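Local coordinates for octenoyl-coa reductase/carboxylase (Streptomyces sp., PDB 4A0S), which catalyses the NADPH-dependent reductive carboxylation of 2-octenoyl-CoA, supplying an unusual polyketide extender unit for cinnabaramide biosynthesis, at the interface of chains A and B and the interface of chains A and C. Sequence-based numbering; all coordinates share one arbitrary frame. Chains: chain A/B/C, Octenoyl-coa reductase/carboxylase.

Contact 1: the interface of chains A and B. Residues chain A 129-131, 181, 365; chain B 145, 147-148.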
loop_
_atom_site.group_PDB
_atom_site.type_symbol
_atom_site.label_atom_id
_atom_site.label_comp_id
_atom_site.label_asym_id
_atom_site.label_seq_id
_atom_site.Cartn_x
_atom_site.Cartn_y
_atom_site.Cartn_z
ATOM N N ARG A 129 -0.050 -23.748 -21.948
ATOM C CA ARG A 129 -1.171 -23.156 -22.635
ATOM C C ARG A 129 -0.733 -22.102 -23.618
ATOM O O ARG A 129 0.265 -21.418 -23.406
ATOM C CB ARG A 129 -2.124 -22.538 -21.621
ATOM C CG ARG A 129 -2.807 -23.622 -20.825
ATOM C CD ARG A 129 -3.745 -23.084 -19.810
ATOM N NE ARG A 129 -3.059 -22.630 -18.616
ATOM C CZ ARG A 129 -2.517 -23.416 -17.685
ATOM N NH1 ARG A 129 -2.526 -24.747 -17.793
ATOM N NH2 ARG A 129 -1.932 -22.858 -16.641
ATOM N N ARG A 130 -1.488 -22.018 -24.709
ATOM C CA ARG A 130 -1.495 -20.873 -25.615
ATOM C C ARG A 130 -0.267 -20.763 -26.500
ATOM O O ARG A 130 -0.407 -20.598 -27.715
ATOM C CB ARG A 130 -1.788 -19.563 -24.871
ATOM C CG ARG A 130 -3.178 -19.505 -24.256
ATOM C CD ARG A 130 -3.375 -18.176 -23.529
ATOM N NE ARG A 130 -2.549 -18.064 -22.324
ATOM C CZ ARG A 130 -2.842 -18.616 -21.147
ATOM N NH1 ARG A 130 -3.945 -19.339 -21.000
ATOM N NH2 ARG A 130 -2.028 -18.449 -20.113
ATOM N N TRP A 131 0.925 -20.853 -25.928
ATOM C CA TRP A 131 2.135 -20.822 -26.752
ATOM C C TRP A 131 2.153 -21.960 -27.732
ATOM O O TRP A 131 1.674 -23.061 -27.458
ATOM C CB TRP A 131 3.408 -20.902 -25.915
ATOM C CG TRP A 131 3.496 -19.788 -24.995
ATOM C CD1 TRP A 131 3.345 -19.834 -23.648
ATOM C CD2 TRP A 131 3.692 -18.422 -25.339
ATOM N NE1 TRP A 131 3.458 -18.578 -23.119
ATOM C CE2 TRP A 131 3.677 -17.689 -24.136
ATOM C CE3 TRP A 131 3.902 -17.744 -26.545
ATOM C CZ2 TRP A 131 3.856 -16.303 -24.101
ATOM C CZ3 TRP A 131 4.072 -16.363 -26.514
ATOM C CH2 TRP A 131 4.049 -15.662 -25.308
ATOM N N ALA A 181 6.724 -21.957 -18.814
ATOM C CA ALA A 181 5.825 -21.169 -19.627
ATOM C C ALA A 181 5.591 -19.788 -18.997
ATOM O O ALA A 181 5.321 -18.819 -19.699
ATOM C CB ALA A 181 4.532 -21.906 -19.819
ATOM N N HIS A 365 6.148 -12.384 -13.154
ATOM C CA HIS A 365 5.604 -12.455 -14.487
ATOM C C HIS A 365 4.700 -11.259 -14.797
ATOM O O HIS A 365 4.664 -10.782 -15.922
ATOM C CB HIS A 365 4.822 -13.756 -14.582
ATOM C CG HIS A 365 4.571 -14.231 -15.963
ATOM N ND1 HIS A 365 5.416 -13.971 -17.017
ATOM C CD2 HIS A 365 3.578 -15.004 -16.452
ATOM C CE1 HIS A 365 4.943 -14.557 -18.103
ATOM N NE2 HIS A 365 3.826 -15.185 -17.785
ATOM N N ASP B 145 -4.891 -19.649 -13.819
ATOM C CA ASP B 145 -3.966 -19.961 -14.888
ATOM C C ASP B 145 -2.631 -19.345 -14.510
ATOM O O ASP B 145 -2.474 -18.150 -14.493
ATOM C CB ASP B 145 -4.487 -19.386 -16.208
ATOM C CG ASP B 145 -3.644 -19.797 -17.398
ATOM O OD1 ASP B 145 -2.411 -19.851 -17.257
ATOM O OD2 ASP B 145 -4.225 -20.085 -18.470
ATOM N N GLN B 147 0.146 -19.351 -15.977
ATOM C CA GLN B 147 0.890 -18.772 -17.083
ATOM C C GLN B 147 0.540 -17.332 -17.318
ATOM O O GLN B 147 1.313 -16.605 -17.915
ATOM C CB GLN B 147 0.590 -19.516 -18.345
ATOM C CG GLN B 147 1.407 -20.703 -18.495
ATOM C CD GLN B 147 1.158 -21.348 -19.837
ATOM O OE1 GLN B 147 0.802 -22.500 -19.880
ATOM N NE2 GLN B 147 1.312 -20.584 -20.937
ATOM N N GLU B 148 -0.635 -16.927 -16.876
ATOM C CA GLU B 148 -1.052 -15.537 -16.985
ATOM C C GLU B 148 -0.149 -14.697 -16.138
ATOM O O GLU B 148 0.038 -15.011 -14.985
ATOM C CB GLU B 148 -2.442 -15.376 -16.411
ATOM C CG GLU B 148 -3.472 -15.868 -17.310
ATOM C CD GLU B 148 -4.754 -15.212 -16.984
ATOM O OE1 GLU B 148 -4.963 -14.067 -17.445
ATOM O OE2 GLU B 148 -5.511 -15.838 -16.234
HETATM O O HOH W 1 3.198 -17.923 -20.548
HETATM O O HOH W 2 3.057 -15.606 -20.384
#
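B:Asp145 pushes its carboxylate between A:Arg129 and A:Arg130, two neighbouring arginines of a loop in this medium-chain dehydrogenase/reductase, whose subunits form a homotetramer. Its CG lies anti to the backbone N (chi1 -174°), carrying the acid between the two guanidinium groups, which reach OD2 from opposite faces of its plane. A:Arg129 grips it side-on: NE forms a salt bridge to B:Asp145 OD2 at 2.8 Å. Its NH2 bonds to B:Asp145 OD1 at 3.1 Å. The two planes stand 77° apart, and A:Arg129 meets both oxygens from above the carboxylate plane. A:Arg130 NH1 lies 2.7 Å from B:Asp145 OD2, on the syn side but tilted out of the carboxylate plane, completing a second salt bridge. Within chain B, the backbone N of B:Gln147 bonds to B:Asp145 OD1 at 2.9 Å and helps keep the carboxylate from turning. Two positive charges probably stabilise the ionised acid.

The B:Gln147 side chain runs out extended, and its amide pairs with the backbone of A:Arg129 at both ends. OE1 takes the N-H of A:Arg129 on a lone pair, in the carbonyl plane, at 2.6 Å, while NE2 gives a hydrogen bond to A:Arg129 O at 2.8 Å. This pair of hydrogen bonds, one accepted and one donated, fixes which way round the amide sits. A:Ala181 CB packs against its CD, and the amide lies nearly parallel to the A:Trp131 ring. A water placed by A:Trp131 NE1 may bridge to B:Gln147 NE2, but its position is uncertain.

Contact 2: the interface of chains A and B. Residues chain A 144, 151, 182, 365-366; chain B 148-149, 152.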
loop_
_atom_site.group_PDB
_atom_site.type_symbol
_atom_site.label_atom_id
_atom_site.label_comp_id
_atom_site.label_asym_id
_atom_site.label_seq_id
_atom_site.Cartn_x
_atom_site.Cartn_y
_atom_site.Cartn_z
ATOM N N VAL A 144 9.785 -19.813 -11.565
ATOM C CA VAL A 144 9.101 -19.857 -10.281
ATOM C C VAL A 144 8.178 -21.064 -10.211
ATOM O O VAL A 144 7.807 -21.630 -11.244
ATOM C CB VAL A 144 8.327 -18.548 -9.988
ATOM C CG1 VAL A 144 9.249 -17.325 -10.187
ATOM C CG2 VAL A 144 7.103 -18.426 -10.874
ATOM N N THR A 151 3.793 -17.634 -4.590
ATOM C CA THR A 151 3.845 -17.246 -5.996
ATOM C C THR A 151 2.591 -16.489 -6.424
ATOM O O THR A 151 2.659 -15.594 -7.246
ATOM C CB THR A 151 3.994 -18.469 -6.912
ATOM O OG1 THR A 151 5.188 -19.166 -6.562
ATOM C CG2 THR A 151 4.057 -18.038 -8.397
ATOM N N SER A 182 5.721 -19.704 -17.680
ATOM C CA SER A 182 5.506 -18.437 -16.985
ATOM C C SER A 182 6.733 -17.533 -17.029
ATOM O O SER A 182 6.775 -16.502 -16.340
ATOM C CB SER A 182 5.097 -18.686 -15.538
ATOM O OG SER A 182 6.098 -19.436 -14.887
ATOM N N HIS A 365 6.148 -12.384 -13.154
ATOM C CA HIS A 365 5.604 -12.455 -14.487
ATOM C C HIS A 365 4.700 -11.259 -14.797
ATOM O O HIS A 365 4.664 -10.782 -15.922
ATOM C CB HIS A 365 4.822 -13.756 -14.582
ATOM C CG HIS A 365 4.571 -14.231 -15.963
ATOM N ND1 HIS A 365 5.416 -13.971 -17.017
ATOM C CD2 HIS A 365 3.578 -15.004 -16.452
ATOM C CE1 HIS A 365 4.943 -14.557 -18.103
ATOM N NE2 HIS A 365 3.826 -15.185 -17.785
ATOM N N GLU A 366 3.963 -10.788 -13.800
ATOM C CA GLU A 366 3.110 -9.620 -14.000
ATOM C C GLU A 366 3.953 -8.384 -14.294
ATOM O O GLU A 366 3.685 -7.640 -15.230
ATOM C CB GLU A 366 2.181 -9.369 -12.806
ATOM C CG GLU A 366 1.334 -8.124 -13.018
ATOM C CD GLU A 366 0.373 -7.848 -11.914
ATOM O OE1 GLU A 366 0.817 -7.680 -10.753
ATOM O OE2 GLU A 366 -0.835 -7.763 -12.214
ATOM N N GLU B 148 -0.635 -16.927 -16.876
ATOM C CA GLU B 148 -1.052 -15.537 -16.985
ATOM C C GLU B 148 -0.149 -14.697 -16.138
ATOM O O GLU B 148 0.038 -15.011 -14.985
ATOM C CB GLU B 148 -2.442 -15.376 -16.411
ATOM C CG GLU B 148 -3.472 -15.868 -17.310
ATOM C CD GLU B 148 -4.754 -15.212 -16.984
ATOM O OE1 GLU B 148 -4.963 -14.067 -17.445
ATOM O OE2 GLU B 148 -5.511 -15.838 -16.234
ATOM N N PRO B 149 0.423 -13.627 -16.711
ATOM C CA PRO B 149 1.182 -12.711 -15.864
ATOM C C PRO B 149 0.413 -12.226 -14.634
ATOM O O PRO B 149 0.973 -12.182 -13.545
ATOM C CB PRO B 149 1.510 -11.563 -16.818
ATOM C CG PRO B 149 1.728 -12.305 -18.140
ATOM C CD PRO B 149 0.641 -13.357 -18.147
ATOM N N HIS B 152 0.682 -13.908 -11.188
ATOM C CA HIS B 152 1.908 -13.717 -10.438
ATOM C C HIS B 152 1.958 -12.393 -9.671
ATOM O O HIS B 152 2.873 -12.155 -8.908
ATOM C CB HIS B 152 3.083 -13.831 -11.396
ATOM C CG HIS B 152 3.239 -15.207 -11.956
ATOM N ND1 HIS B 152 4.273 -16.043 -11.592
ATOM C CD2 HIS B 152 2.468 -15.912 -12.819
ATOM C CE1 HIS B 152 4.147 -17.196 -12.227
ATOM N NE2 HIS B 152 3.058 -17.146 -12.971
#
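The first turn of helix 365-376 in chain A meets the 3-10 helix 149-152 of chain B, with the loop at A:Val144, A:Thr151 of chain A's own 3-10 helix and A:Ser182 of 3-10 helix 181-183 closing round the far side. B:His152 is the piece that enters chain A. One face of its imidazole takes A:His365 CB, which lies 3.7 Å from the ring centroid in a CH-pi contact. At the ring's edge and in its plane sits A:Val144 CG2, 3.5 Å from B:His152 CE1. The methyl CG2 of A:Thr151 lies alongside ND1, and A:Ser182 CB touches NE2, so carbon groups meet the ring on several sides.

The A:His365 ring is turned almost perpendicular to that of B:His152, the planes 80° apart, in an edge-to-face pair. B:Pro149 lays its CG over one face of A:His365, 3.7 Å from the centroid; A:Ser182 O lies above the opposite face. With its CG anti to the backbone N (chi1 -161°), A:His365 turns a face of its ring to the proline while its CB rests on B:His152. The neighbouring B:Pro149 CB reaches A:Glu366 CA at 3.8 Å. In the fold, B:His152 and B:Pro149, from the GroES-like part of chain B, pack where the GroES-like part of chain A meets the start of helix 365-376 in its zinc-binding-dehydrogenase region.

Contact 3: the interface of chains A and C. Residues chain A 156-159, 161; chain C 328, 352, 354.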
loop_
_atom_site.group_PDB
_atom_site.type_symbol
_atom_site.label_atom_id
_atom_site.label_comp_id
_atom_site.label_asym_id
_atom_site.label_seq_id
_atom_site.Cartn_x
_atom_site.Cartn_y
_atom_site.Cartn_z
ATOM N N MET A 156 7.679 -13.441 -7.536
ATOM C CA MET A 156 9.051 -13.427 -7.078
ATOM C C MET A 156 9.254 -14.051 -5.695
ATOM O O MET A 156 10.384 -14.292 -5.304
ATOM C CB MET A 156 9.615 -12.006 -7.093
ATOM C CG MET A 156 10.123 -11.575 -8.452
ATOM S SD MET A 156 11.235 -12.793 -9.196
ATOM C CE MET A 156 12.600 -12.723 -8.020
ATOM N N LEU A 157 8.169 -14.328 -4.969
ATOM C CA LEU A 157 8.308 -14.533 -3.534
ATOM C C LEU A 157 8.371 -15.970 -3.072
ATOM O O LEU A 157 8.686 -16.219 -1.905
ATOM C CB LEU A 157 7.251 -13.741 -2.742
ATOM C CG LEU A 157 7.735 -12.338 -2.329
ATOM C CD1 LEU A 157 8.771 -12.473 -1.241
ATOM C CD2 LEU A 157 8.315 -11.539 -3.497
ATOM N N GLY A 158 8.102 -16.896 -3.977
ATOM C CA GLY A 158 8.061 -18.311 -3.626
ATOM C C GLY A 158 9.444 -18.755 -3.231
ATOM O O GLY A 158 10.421 -18.242 -3.740
ATOM N N THR A 159 9.540 -19.718 -2.322
ATOM C CA THR A 159 10.863 -20.170 -1.893
ATOM C C THR A 159 11.568 -20.922 -3.022
ATOM O O THR A 159 12.775 -21.104 -2.983
ATOM C CB THR A 159 10.787 -21.047 -0.638
ATOM O OG1 THR A 159 10.093 -22.250 -0.942
ATOM C CG2 THR A 159 10.033 -20.340 0.444
ATOM N N GLN A 161 11.592 -19.730 -6.060
ATOM C CA GLN A 161 11.869 -18.755 -7.088
ATOM C C GLN A 161 13.340 -18.854 -7.433
ATOM O O GLN A 161 14.185 -18.826 -6.550
ATOM C CB GLN A 161 11.534 -17.335 -6.642
ATOM C CG GLN A 161 11.989 -16.267 -7.622
ATOM C CD GLN A 161 13.457 -15.877 -7.439
ATOM O OE1 GLN A 161 13.886 -15.496 -6.337
ATOM N NE2 GLN A 161 14.224 -15.960 -8.518
ATOM N N ARG C 328 11.690 -14.579 3.684
ATOM C CA ARG C 328 11.586 -14.115 2.343
ATOM C C ARG C 328 10.421 -13.131 2.196
ATOM O O ARG C 328 9.243 -13.451 2.480
ATOM C CB ARG C 328 11.388 -15.348 1.494
ATOM C CG ARG C 328 11.667 -15.137 0.112
ATOM C CD ARG C 328 11.536 -16.420 -0.643
ATOM N NE ARG C 328 11.503 -16.007 -2.034
ATOM C CZ ARG C 328 12.592 -15.830 -2.776
ATOM N NH1 ARG C 328 13.796 -16.106 -2.273
ATOM N NH2 ARG C 328 12.473 -15.408 -4.022
ATOM N N MET C 352 18.039 -10.655 -2.361
ATOM C CA MET C 352 17.770 -11.964 -2.969
ATOM C C MET C 352 16.471 -12.522 -2.438
ATOM O O MET C 352 15.787 -13.267 -3.122
ATOM C CB MET C 352 18.881 -12.980 -2.713
ATOM C CG MET C 352 20.149 -12.755 -3.511
ATOM S SD MET C 352 19.837 -13.185 -5.230
ATOM C CE MET C 352 19.638 -14.975 -5.171
ATOM N N LEU C 354 14.034 -10.546 -1.258
ATOM C CA LEU C 354 13.118 -9.430 -1.352
ATOM C C LEU C 354 12.650 -8.940 0.006
ATOM O O LEU C 354 11.453 -8.688 0.200
ATOM C CB LEU C 354 11.913 -9.750 -2.248
ATOM C CG LEU C 354 12.385 -10.222 -3.611
ATOM C CD1 LEU C 354 12.358 -11.755 -3.748
ATOM C CD2 LEU C 354 11.621 -9.526 -4.722
HETATM O O HOH W 3 16.127 -15.603 -4.045
#
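C:Arg328 extends its side chain into the loop A:Met156 to A:Gln161, in the GroES-like region of this medium-chain dehydrogenase/reductase. Backbone carbonyls of the loop face this arginine of another subunit. The tight part surrounds the guanidinium. CG is anti to the backbone N (chi1 -162°) and the chain runs straight to NE, carrying the flat group deep among the oxygens. NH2 serves two acceptors: A:Met156 O at 2.7 Å, nearly in line with its C=O bond, and the side-chain oxygen OE1 of A:Gln161, also at 2.7 Å, on a lone pair in the amide plane. NE bonds to A:Leu157 O at 2.8 Å, approaching from above the carbonyl plane, 75° out of it. A bend at chi2 (-84°) brings the A:Gln161 amide back to the arginine, the two side chains crossing at about a right angle.

Looser contacts lie at the flanks. NH1 turns toward an ordered water, 3.0 Å away, which also contacts A:Gln161 OE1 and C:Met352 O; on this side the subunits are linked through solvent. C:Leu354 makes more open apolar packing, its CD2 4.0 Å from A:Met156 CB and its CD1 4.1 Å from A:Leu157 CD2. A methionine in place of C:Arg328 would probably leave the carbonyl oxygens of A:Met156 and A:Leu157 and the amide oxygen of A:Gln161 without their charged donor.

Contacts 1 and 2 are neighbouring parts of the same A-B interface, with centres of their C-alpha atoms about 8 Å apart, and share A:His365 and B:Glu148. The charged, water-bearing patch of contact 1 thus continues into the ring packing of contact 2. Contact 3 belongs to the other interface, A-C, with its centre about 13 Å from that of contact 2 and 20 Å from that of contact 1. In chain A, the stretch from 144 to 161 serves both partners, so the two interfaces may be structurally coupled. Repeated by two-fold symmetry, these contacts help hold the homotetramer together.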